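Long-range contact in uncharacterized protein (Bacteroides fragilis, PDB 3EWL), which is of unknown function but carries a thioredoxin-like domain with a CxxC pair, consistent with a role in thiol-disulfide chemistry: residues 65-78 and 89-101. Sequence-based numbering, arbitrary orientation.
Sequences RVLAIYPDENREEW and WIVGWNKAGDIRT
Trp-93 is held between Trp-78 and Arg-75 of the crossover helix, its CB on the one and its indole against the other. That CB sits over the centre of the Trp-78 six-membered ring, 3.5 Å from the centroid, while Arg-75 lays CB over one face of the Trp-93 ring and Lys-95 CA covers the opposite face. With CG between its backbone N and carbonyl carbon (chi1 80°), Arg-75 folds across the ring, NE 3.5 Å from Trp-93 CH2 and the guanidinium tilted 51° to it. Trp-93 NE1 donates to Asp-72 O at 2.8 Å, nearly in the ring plane, which helps to fix the indole's rotation. This is the beta-alpha-beta unit of a thioredoxin-like domain: strands 65-70 and 90-93 run parallel, joined by five backbone hydrogen bonds, and 90-93 is an edge strand of the sheet within this chain. At the other end of the pair, Val-66 CB lies over the five-membered ring of Trp-89, an indole that also meets Phe-33 and Phe-49 edge-to-face. Beyond the strand ends, Arg-100 and Asp-72 form a two-bond salt bridge, NE to OD1 at 2.7 Å and NH2 to OD2 at 2.9 Å, their planes 16° apart. Further out, Asn-94 OD1 accepts from Ile-99 N, and a water links this oxygen to Pro-71 O.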
ATOM      1  N   ARG A  65       8.798  -2.583   0.817  1.00 23.42           N
ATOM      2  CA  ARG A  65       8.192  -2.100  -0.364  1.00 23.84           C
ATOM      3  C   ARG A  65       6.859  -1.460   0.022  1.00 23.23           C
ATOM      4  O   ARG A  65       6.047  -2.102   0.687  1.00 23.84           O
ATOM      5  CB  ARG A  65       7.866  -3.344  -1.167  1.00 25.24           C
ATOM      6  CG  ARG A  65       8.884  -3.702  -2.115  1.00 28.15           C
ATOM      7  CD  ARG A  65       8.594  -2.976  -3.387  1.00 33.22           C
ATOM      8  NE  ARG A  65       9.688  -3.294  -4.278  1.00 36.95           N
ATOM      9  CZ  ARG A  65      10.364  -2.400  -4.967  1.00 33.38           C
ATOM     10  NH1 ARG A  65      10.014  -1.112  -4.941  1.00 32.53           N
ATOM     11  NH2 ARG A  65      11.357  -2.823  -5.697  1.00 30.17           N
ATOM     12  N   VAL A  66       6.618  -0.216  -0.379  1.00 22.90           N
ATOM     13  CA  VAL A  66       5.278   0.325  -0.243  1.00 20.95           C
ATOM     14  C   VAL A  66       4.577   0.245  -1.544  1.00 21.51           C
ATOM     15  O   VAL A  66       5.060   0.790  -2.598  1.00 21.30           O
ATOM     16  CB  VAL A  66       5.229   1.732   0.245  1.00 21.55           C
ATOM     17  CG1 VAL A  66       3.748   2.167   0.394  1.00 18.33           C
ATOM     18  CG2 VAL A  66       5.983   1.839   1.603  1.00 21.95           C
ATOM     19  N   LEU A  67       3.437  -0.451  -1.486  1.00 19.79           N
ATOM     20  CA  LEU A  67       2.541  -0.516  -2.599  1.00 19.83           C
ATOM     21  C   LEU A  67       1.265   0.236  -2.225  1.00 19.12           C
ATOM     22  O   LEU A  67       0.413  -0.261  -1.486  1.00 19.09           O
ATOM     23  CB  LEU A  67       2.259  -1.981  -2.971  1.00 20.61           C
ATOM     24  CG  LEU A  67       1.270  -2.213  -4.107  1.00 22.47           C
ATOM     25  CD1 LEU A  67       1.697  -1.478  -5.403  1.00 23.05           C
ATOM     26  CD2 LEU A  67       1.100  -3.691  -4.327  1.00 23.29           C
ATOM     27  N   ALA A  68       1.156   1.448  -2.743  1.00 17.68           N
ATOM     28  CA  ALA A  68       0.020   2.310  -2.527  1.00 16.53           C
ATOM     29  C   ALA A  68      -0.961   2.049  -3.668  1.00 17.70           C
ATOM     30  O   ALA A  68      -0.624   2.209  -4.882  1.00 18.19           O
ATOM     31  CB  ALA A  68       0.504   3.801  -2.495  1.00 16.08           C
ATOM     32  N   ILE A  69      -2.170   1.663  -3.287  1.00 16.74           N
ATOM     33  CA  ILE A  69      -3.171   1.229  -4.208  1.00 16.93           C
ATOM     34  C   ILE A  69      -4.464   2.040  -4.080  1.00 17.87           C
ATOM     35  O   ILE A  69      -5.057   2.124  -2.982  1.00 19.54           O
ATOM     36  CB  ILE A  69      -3.504  -0.290  -3.968  1.00 16.03           C
ATOM     37  CG1 ILE A  69      -2.262  -1.157  -4.230  1.00 14.26           C
ATOM     38  CG2 ILE A  69      -4.654  -0.752  -4.869  1.00 16.88           C
ATOM     39  CD1 ILE A  69      -1.727  -1.067  -5.750  1.00 14.03           C
ATOM     40  N   TYR A  70      -4.921   2.604  -5.198  1.00 17.46           N
ATOM     41  CA  TYR A  70      -6.253   3.248  -5.254  1.00 16.79           C
ATOM     42  C   TYR A  70      -7.231   2.211  -5.803  1.00 16.55           C
ATOM     43  O   TYR A  70      -6.985   1.649  -6.849  1.00 17.61           O
ATOM     44  CB  TYR A  70      -6.209   4.482  -6.152  1.00 16.98           C
ATOM     45  CG  TYR A  70      -7.569   5.134  -6.378  1.00 16.69           C
ATOM     46  CD1 TYR A  70      -8.371   5.581  -5.296  1.00 14.38           C
ATOM     47  CD2 TYR A  70      -8.038   5.327  -7.671  1.00 17.41           C
ATOM     48  CE1 TYR A  70      -9.624   6.170  -5.529  1.00 16.22           C
ATOM     49  CE2 TYR A  70      -9.270   5.919  -7.919  1.00 15.09           C
ATOM     50  CZ  TYR A  70     -10.049   6.356  -6.866  1.00 18.83           C
ATOM     51  OH  TYR A  70     -11.277   6.939  -7.184  1.00 16.73           O
ATOM     52  N   PRO A  71      -8.319   1.914  -5.060  1.00 17.67           N
ATOM     53  CA  PRO A  71      -9.210   0.824  -5.416  1.00 17.61           C
ATOM     54  C   PRO A  71     -10.488   1.248  -6.105  1.00 18.23           C
ATOM     55  O   PRO A  71     -11.254   0.365  -6.528  1.00 17.40           O
ATOM     56  CB  PRO A  71      -9.560   0.183  -4.069  1.00 17.52           C
ATOM     57  CG  PRO A  71      -9.424   1.306  -3.080  1.00 19.02           C
ATOM     58  CD  PRO A  71      -8.503   2.364  -3.656  1.00 17.98           C
ATOM     59  N   ASP A  72     -10.710   2.561  -6.239  1.00 19.07           N
ATOM     60  CA  ASP A  72     -11.996   3.054  -6.755  1.00 19.89           C
ATOM     61  C   ASP A  72     -11.912   3.528  -8.210  1.00 20.93           C
ATOM     62  O   ASP A  72     -11.016   3.048  -8.947  1.00 19.22           O
ATOM     63  CB  ASP A  72     -12.653   4.009  -5.755  1.00 20.18           C
ATOM     64  CG  ASP A  72     -12.958   3.286  -4.418  1.00 23.36           C
ATOM     65  OD1 ASP A  72     -13.604   2.218  -4.494  1.00 22.61           O
ATOM     66  OD2 ASP A  72     -12.523   3.716  -3.311  1.00 21.23           O
ATOM     67  N   GLU A  73     -12.821   4.403  -8.645  1.00 20.87           N
ATOM     68  CA  GLU A  73     -13.037   4.567 -10.096  1.00 23.03           C
ATOM     69  C   GLU A  73     -12.619   5.888 -10.732  1.00 22.45           C
ATOM     70  O   GLU A  73     -12.590   6.026 -11.969  1.00 21.55           O
ATOM     71  CB  GLU A  73     -14.483   4.232 -10.441  1.00 23.25           C
ATOM     72  CG  GLU A  73     -14.607   2.767 -10.873  1.00 30.10           C
ATOM     73  CD  GLU A  73     -16.030   2.264 -10.906  1.00 37.21           C
ATOM     74  OE1 GLU A  73     -16.931   3.006 -11.371  1.00 39.87           O
ATOM     75  OE2 GLU A  73     -16.247   1.107 -10.467  1.00 40.03           O
ATOM     76  N   ASN A  74     -12.274   6.855  -9.883  1.00 23.21           N
ATOM     77  CA  ASN A  74     -11.729   8.144 -10.341  1.00 23.80           C
ATOM     78  C   ASN A  74     -10.292   8.082 -10.837  1.00 22.61           C
ATOM     79  O   ASN A  74      -9.399   8.693 -10.230  1.00 21.85           O
ATOM     80  CB  ASN A  74     -11.753   9.149  -9.207  1.00 24.36           C
ATOM     81  CG  ASN A  74     -12.887  10.059  -9.297  1.00 29.52           C
ATOM     82  OD1 ASN A  74     -14.058   9.614  -9.273  1.00 35.00           O
ATOM     83  ND2 ASN A  74     -12.590  11.377  -9.408  1.00 28.51           N
ATOM     84  N   ARG A  75     -10.076   7.383 -11.954  1.00 22.72           N
ATOM     85  CA  ARG A  75      -8.730   7.217 -12.540  1.00 22.28           C
ATOM     86  C   ARG A  75      -7.998   8.547 -12.914  1.00 21.71           C
ATOM     87  O   ARG A  75      -6.773   8.608 -12.795  1.00 21.11           O
ATOM     88  CB  ARG A  75      -8.759   6.247 -13.744  1.00 21.50           C
ATOM     89  CG  ARG A  75      -9.233   6.841 -15.031  1.00 22.63           C
ATOM     90  CD  ARG A  75      -8.387   6.243 -16.166  1.00 28.01           C
ATOM     91  NE  ARG A  75      -9.127   5.244 -16.914  1.00 27.53           N
ATOM     92  CZ  ARG A  75      -8.612   4.333 -17.740  1.00 26.82           C
ATOM     93  NH1 ARG A  75      -9.448   3.491 -18.336  1.00 24.98           N
ATOM     94  NH2 ARG A  75      -7.300   4.219 -17.951  1.00 21.97           N
ATOM     95  N   GLU A  76      -8.748   9.572 -13.347  1.00 21.63           N
ATOM     96  CA  GLU A  76      -8.185  10.872 -13.726  1.00 23.71           C
ATOM     97  C   GLU A  76      -7.595  11.600 -12.533  1.00 23.24           C
ATOM     98  O   GLU A  76      -6.432  11.978 -12.565  1.00 23.64           O
ATOM     99  CB  GLU A  76      -9.187  11.758 -14.494  1.00 24.20           C
ATOM    100  CG  GLU A  76      -9.614  11.108 -15.807  1.00 30.33           C
ATOM    101  CD  GLU A  76     -10.256  12.075 -16.803  1.00 38.73           C
ATOM    102  OE1 GLU A  76     -11.480  11.938 -17.004  1.00 41.28           O
ATOM    103  OE2 GLU A  76      -9.555  12.963 -17.383  1.00 42.99           O
ATOM    104  N   GLU A  77      -8.385  11.753 -11.473  1.00 22.89           N
ATOM    105  CA  GLU A  77      -7.926  12.327 -10.216  1.00 22.67           C
ATOM    106  C   GLU A  77      -6.752  11.535  -9.578  1.00 21.44           C
ATOM    107  O   GLU A  77      -5.784  12.111  -9.095  1.00 18.58           O
ATOM    108  CB  GLU A  77      -9.097  12.338  -9.246  1.00 23.61           C
ATOM    109  CG  GLU A  77      -9.053  13.442  -8.211  1.00 32.17           C
ATOM    110  CD  GLU A  77     -10.106  14.546  -8.471  1.00 41.15           C
ATOM    111  OE1 GLU A  77      -9.893  15.394  -9.386  1.00 43.97           O
ATOM    112  OE2 GLU A  77     -11.147  14.570  -7.746  1.00 45.29           O
ATOM    113  N   TRP A  78      -6.887  10.207  -9.553  1.00 20.31           N
ATOM    114  CA  TRP A  78      -5.814   9.296  -9.144  1.00 18.65           C
ATOM    115  C   TRP A  78      -4.489   9.602  -9.847  1.00 18.83           C
ATOM    116  O   TRP A  78      -3.481   9.847  -9.205  1.00 18.01           O
ATOM    117  CB  TRP A  78      -6.200   7.847  -9.476  1.00 18.21           C
ATOM    118  CG  TRP A  78      -4.991   6.926  -9.325  1.00 17.45           C
ATOM    119  CD1 TRP A  78      -4.397   6.571  -8.169  1.00 15.74           C
ATOM    120  CD2 TRP A  78      -4.220   6.323 -10.377  1.00 17.81           C
ATOM    121  NE1 TRP A  78      -3.290   5.796  -8.416  1.00 16.56           N
ATOM    122  CE2 TRP A  78      -3.177   5.602  -9.764  1.00 18.13           C
ATOM    123  CE3 TRP A  78      -4.316   6.316 -11.781  1.00 17.46           C
ATOM    124  CZ2 TRP A  78      -2.231   4.870 -10.495  1.00 17.48           C
ATOM    125  CZ3 TRP A  78      -3.361   5.600 -12.513  1.00 17.62           C
ATOM    126  CH2 TRP A  78      -2.340   4.886 -11.865  1.00 19.63           C
ATOM    127  N   TRP A  89       7.724   4.932  -3.255  1.00 20.24           N
ATOM    128  CA  TRP A  89       6.516   4.092  -3.220  1.00 19.63           C
ATOM    129  C   TRP A  89       6.092   3.732  -4.614  1.00 19.62           C
ATOM    130  O   TRP A  89       6.174   4.566  -5.537  1.00 20.09           O
ATOM    131  CB  TRP A  89       5.341   4.838  -2.563  1.00 18.65           C
ATOM    132  CG  TRP A  89       5.519   5.122  -1.077  1.00 18.62           C
ATOM    133  CD1 TRP A  89       6.706   5.151  -0.352  1.00 19.46           C
ATOM    134  CD2 TRP A  89       4.482   5.465  -0.149  1.00 15.71           C
ATOM    135  NE1 TRP A  89       6.449   5.482   0.959  1.00 19.84           N
ATOM    136  CE2 TRP A  89       5.095   5.650   1.118  1.00 19.31           C
ATOM    137  CE3 TRP A  89       3.086   5.608  -0.264  1.00 16.25           C
ATOM    138  CZ2 TRP A  89       4.359   5.990   2.265  1.00 20.93           C
ATOM    139  CZ3 TRP A  89       2.349   5.949   0.870  1.00 19.92           C
ATOM    140  CH2 TRP A  89       2.986   6.132   2.121  1.00 21.14           C
ATOM    141  N   ILE A  90       5.642   2.502  -4.778  1.00 18.62           N
ATOM    142  CA  ILE A  90       4.975   2.098  -5.994  1.00 19.84           C
ATOM    143  C   ILE A  90       3.531   2.566  -5.840  1.00 20.21           C
ATOM    144  O   ILE A  90       2.923   2.295  -4.828  1.00 19.13           O
ATOM    145  CB  ILE A  90       5.061   0.583  -6.157  1.00 19.94           C
ATOM    146  CG1 ILE A  90       6.533   0.192  -6.291  1.00 20.84           C
ATOM    147  CG2 ILE A  90       4.232   0.066  -7.400  1.00 20.70           C
ATOM    148  CD1 ILE A  90       6.713  -1.318  -6.200  1.00 25.39           C
ATOM    149  N   VAL A  91       3.015   3.314  -6.825  1.00 20.10           N
ATOM    150  CA  VAL A  91       1.687   3.912  -6.745  1.00 20.72           C
ATOM    151  C   VAL A  91       0.836   3.302  -7.857  1.00 20.42           C
ATOM    152  O   VAL A  91       1.191   3.450  -9.038  1.00 20.91           O
ATOM    153  CB  VAL A  91       1.784   5.434  -6.934  1.00 20.96           C
ATOM    154  CG1 VAL A  91       0.381   6.066  -6.936  1.00 22.65           C
ATOM    155  CG2 VAL A  91       2.658   6.008  -5.847  1.00 21.78           C
ATOM    156  N   GLY A  92      -0.239   2.591  -7.495  1.00 19.56           N
ATOM    157  CA  GLY A  92      -1.013   1.820  -8.475  1.00 19.23           C
ATOM    158  C   GLY A  92      -2.518   2.006  -8.389  1.00 19.30           C
ATOM    159  O   GLY A  92      -3.030   2.371  -7.352  1.00 19.23           O
ATOM    160  N   TRP A  93      -3.219   1.754  -9.488  1.00 18.94           N
ATOM    161  CA  TRP A  93      -4.673   1.773  -9.533  1.00 18.91           C
ATOM    162  C   TRP A  93      -5.121   0.365  -9.881  1.00 18.39           C
ATOM    163  O   TRP A  93      -4.656  -0.184 -10.861  1.00 19.59           O
ATOM    164  CB  TRP A  93      -5.166   2.757 -10.630  1.00 18.79           C
ATOM    165  CG  TRP A  93      -6.661   2.698 -10.972  1.00 19.72           C
ATOM    166  CD1 TRP A  93      -7.695   2.674 -10.091  1.00 19.58           C
ATOM    167  CD2 TRP A  93      -7.258   2.717 -12.284  1.00 19.07           C
ATOM    168  NE1 TRP A  93      -8.892   2.652 -10.760  1.00 18.83           N
ATOM    169  CE2 TRP A  93      -8.656   2.679 -12.105  1.00 19.66           C
ATOM    170  CE3 TRP A  93      -6.739   2.775 -13.596  1.00 21.25           C
ATOM    171  CZ2 TRP A  93      -9.566   2.668 -13.193  1.00 22.09           C
ATOM    172  CZ3 TRP A  93      -7.625   2.755 -14.680  1.00 21.60           C
ATOM    173  CH2 TRP A  93      -9.031   2.704 -14.471  1.00 22.72           C
ATOM    174  N   ASN A  94      -6.043  -0.193  -9.104  1.00 18.13           N
ATOM    175  CA  ASN A  94      -6.653  -1.506  -9.382  1.00 17.65           C
ATOM    176  C   ASN A  94      -7.659  -1.346 -10.521  1.00 18.04           C
ATOM    177  O   ASN A  94      -8.863  -1.315 -10.290  1.00 18.75           O
ATOM    178  CB  ASN A  94      -7.318  -2.039  -8.109  1.00 17.66           C
ATOM    179  CG  ASN A  94      -7.943  -3.444  -8.269  1.00 20.49           C
ATOM    180  OD1 ASN A  94      -9.097  -3.656  -7.866  1.00 16.27           O
ATOM    181  ND2 ASN A  94      -7.176  -4.413  -8.839  1.00 20.97           N
ATOM    182  N   LYS A  95      -7.136  -1.186 -11.737  1.00 18.46           N
ATOM    183  CA  LYS A  95      -7.925  -0.930 -12.960  1.00 19.23           C
ATOM    184  C   LYS A  95      -8.962  -2.041 -13.121  1.00 19.51           C
ATOM    185  O   LYS A  95     -10.117  -1.762 -13.482  1.00 19.24           O
ATOM    186  CB  LYS A  95      -6.978  -0.870 -14.172  1.00 19.82           C
ATOM    187  CG  LYS A  95      -7.571  -0.538 -15.571  1.00 20.84           C
ATOM    188  CD  LYS A  95      -6.409  -0.367 -16.587  1.00 22.18           C
ATOM    189  CE  LYS A  95      -6.892  -0.105 -18.040  1.00 22.10           C
ATOM    190  NZ  LYS A  95      -7.756  -1.272 -18.554  1.00 22.33           N
ATOM    191  N   ALA A  96      -8.577  -3.277 -12.802  1.00 18.85           N
ATOM    192  CA  ALA A  96      -9.520  -4.412 -12.885  1.00 20.54           C
ATOM    193  C   ALA A  96     -10.776  -4.243 -12.000  1.00 20.54           C
ATOM    194  O   ALA A  96     -11.825  -4.787 -12.337  1.00 20.96           O
ATOM    195  CB  ALA A  96      -8.814  -5.754 -12.627  1.00 20.33           C
ATOM    196  N   GLY A  97     -10.672  -3.457 -10.913  1.00 20.60           N
ATOM    197  CA  GLY A  97     -11.808  -3.182 -10.026  1.00 20.74           C
ATOM    198  C   GLY A  97     -12.190  -4.344  -9.111  1.00 21.12           C
ATOM    199  O   GLY A  97     -13.188  -4.274  -8.410  1.00 22.18           O
ATOM    200  N   ASP A  98     -11.409  -5.420  -9.106  1.00 21.14           N
ATOM    201  CA  ASP A  98     -11.783  -6.639  -8.355  1.00 20.87           C
ATOM    202  C   ASP A  98     -11.592  -6.542  -6.847  1.00 19.66           C
ATOM    203  O   ASP A  98     -12.210  -7.320  -6.109  1.00 18.72           O
ATOM    204  CB  ASP A  98     -11.045  -7.878  -8.876  1.00 21.56           C
ATOM    205  CG  ASP A  98      -9.539  -7.623  -9.095  1.00 25.41           C
ATOM    206  OD1 ASP A  98      -8.822  -8.585  -9.441  1.00 28.92           O
ATOM    207  OD2 ASP A  98      -9.066  -6.468  -8.941  1.00 28.67           O
ATOM    208  N   ILE A  99     -10.742  -5.625  -6.378  1.00 17.65           N
ATOM    209  CA  ILE A  99     -10.596  -5.419  -4.929  1.00 16.80           C
ATOM    210  C   ILE A  99     -11.943  -5.020  -4.300  1.00 18.01           C
ATOM    211  O   ILE A  99     -12.347  -5.566  -3.293  1.00 17.20           O
ATOM    212  CB  ILE A  99      -9.512  -4.382  -4.602  1.00 17.08           C
ATOM    213  CG1 ILE A  99      -8.110  -4.993  -4.834  1.00 15.64           C
ATOM    214  CG2 ILE A  99      -9.643  -3.890  -3.103  1.00 17.36           C
ATOM    215  CD1 ILE A  99      -7.009  -3.958  -4.824  1.00 13.15           C
ATOM    216  N   ARG A 100     -12.653  -4.108  -4.940  1.00 18.67           N
ATOM    217  CA  ARG A 100     -13.981  -3.753  -4.498  1.00 20.13           C
ATOM    218  C   ARG A 100     -15.001  -4.803  -4.909  1.00 20.99           C
ATOM    219  O   ARG A 100     -15.710  -5.285  -4.072  1.00 22.14           O
ATOM    220  CB  ARG A 100     -14.373  -2.382  -5.037  1.00 19.95           C
ATOM    221  CG  ARG A 100     -13.523  -1.234  -4.457  1.00 19.08           C
ATOM    222  CD  ARG A 100     -13.803  -0.981  -2.962  1.00 19.39           C
ATOM    223  NE  ARG A 100     -13.400   0.375  -2.563  1.00 22.21           N
ATOM    224  CZ  ARG A 100     -13.164   0.733  -1.303  1.00 24.47           C
ATOM    225  NH1 ARG A 100     -13.320  -0.160  -0.320  1.00 26.12           N
ATOM    226  NH2 ARG A 100     -12.774   1.967  -1.010  1.00 22.32           N
ATOM    227  N   THR A 101     -15.073  -5.185  -6.176  1.00 22.79           N
ATOM    228  CA  THR A 101     -16.177  -6.066  -6.582  1.00 23.88           C
ATOM    229  C   THR A 101     -16.130  -7.443  -5.938  1.00 23.81           C
ATOM    230  O   THR A 101     -17.162  -8.027  -5.732  1.00 23.57           O
ATOM    231  CB  THR A 101     -16.362  -6.177  -8.117  1.00 24.08           C
ATOM    232  OG1 THR A 101     -15.184  -6.712  -8.702  1.00 26.68           O
ATOM    233  CG2 THR A 101     -16.630  -4.814  -8.715  1.00 25.94           C
TER
HETATM  234  O   HOH W   1     -11.204  -2.247  -7.031  1.00 16.57           O
HETATM  235  O   HOH W   2     -11.189   0.307  -9.825  1.00 24.83           O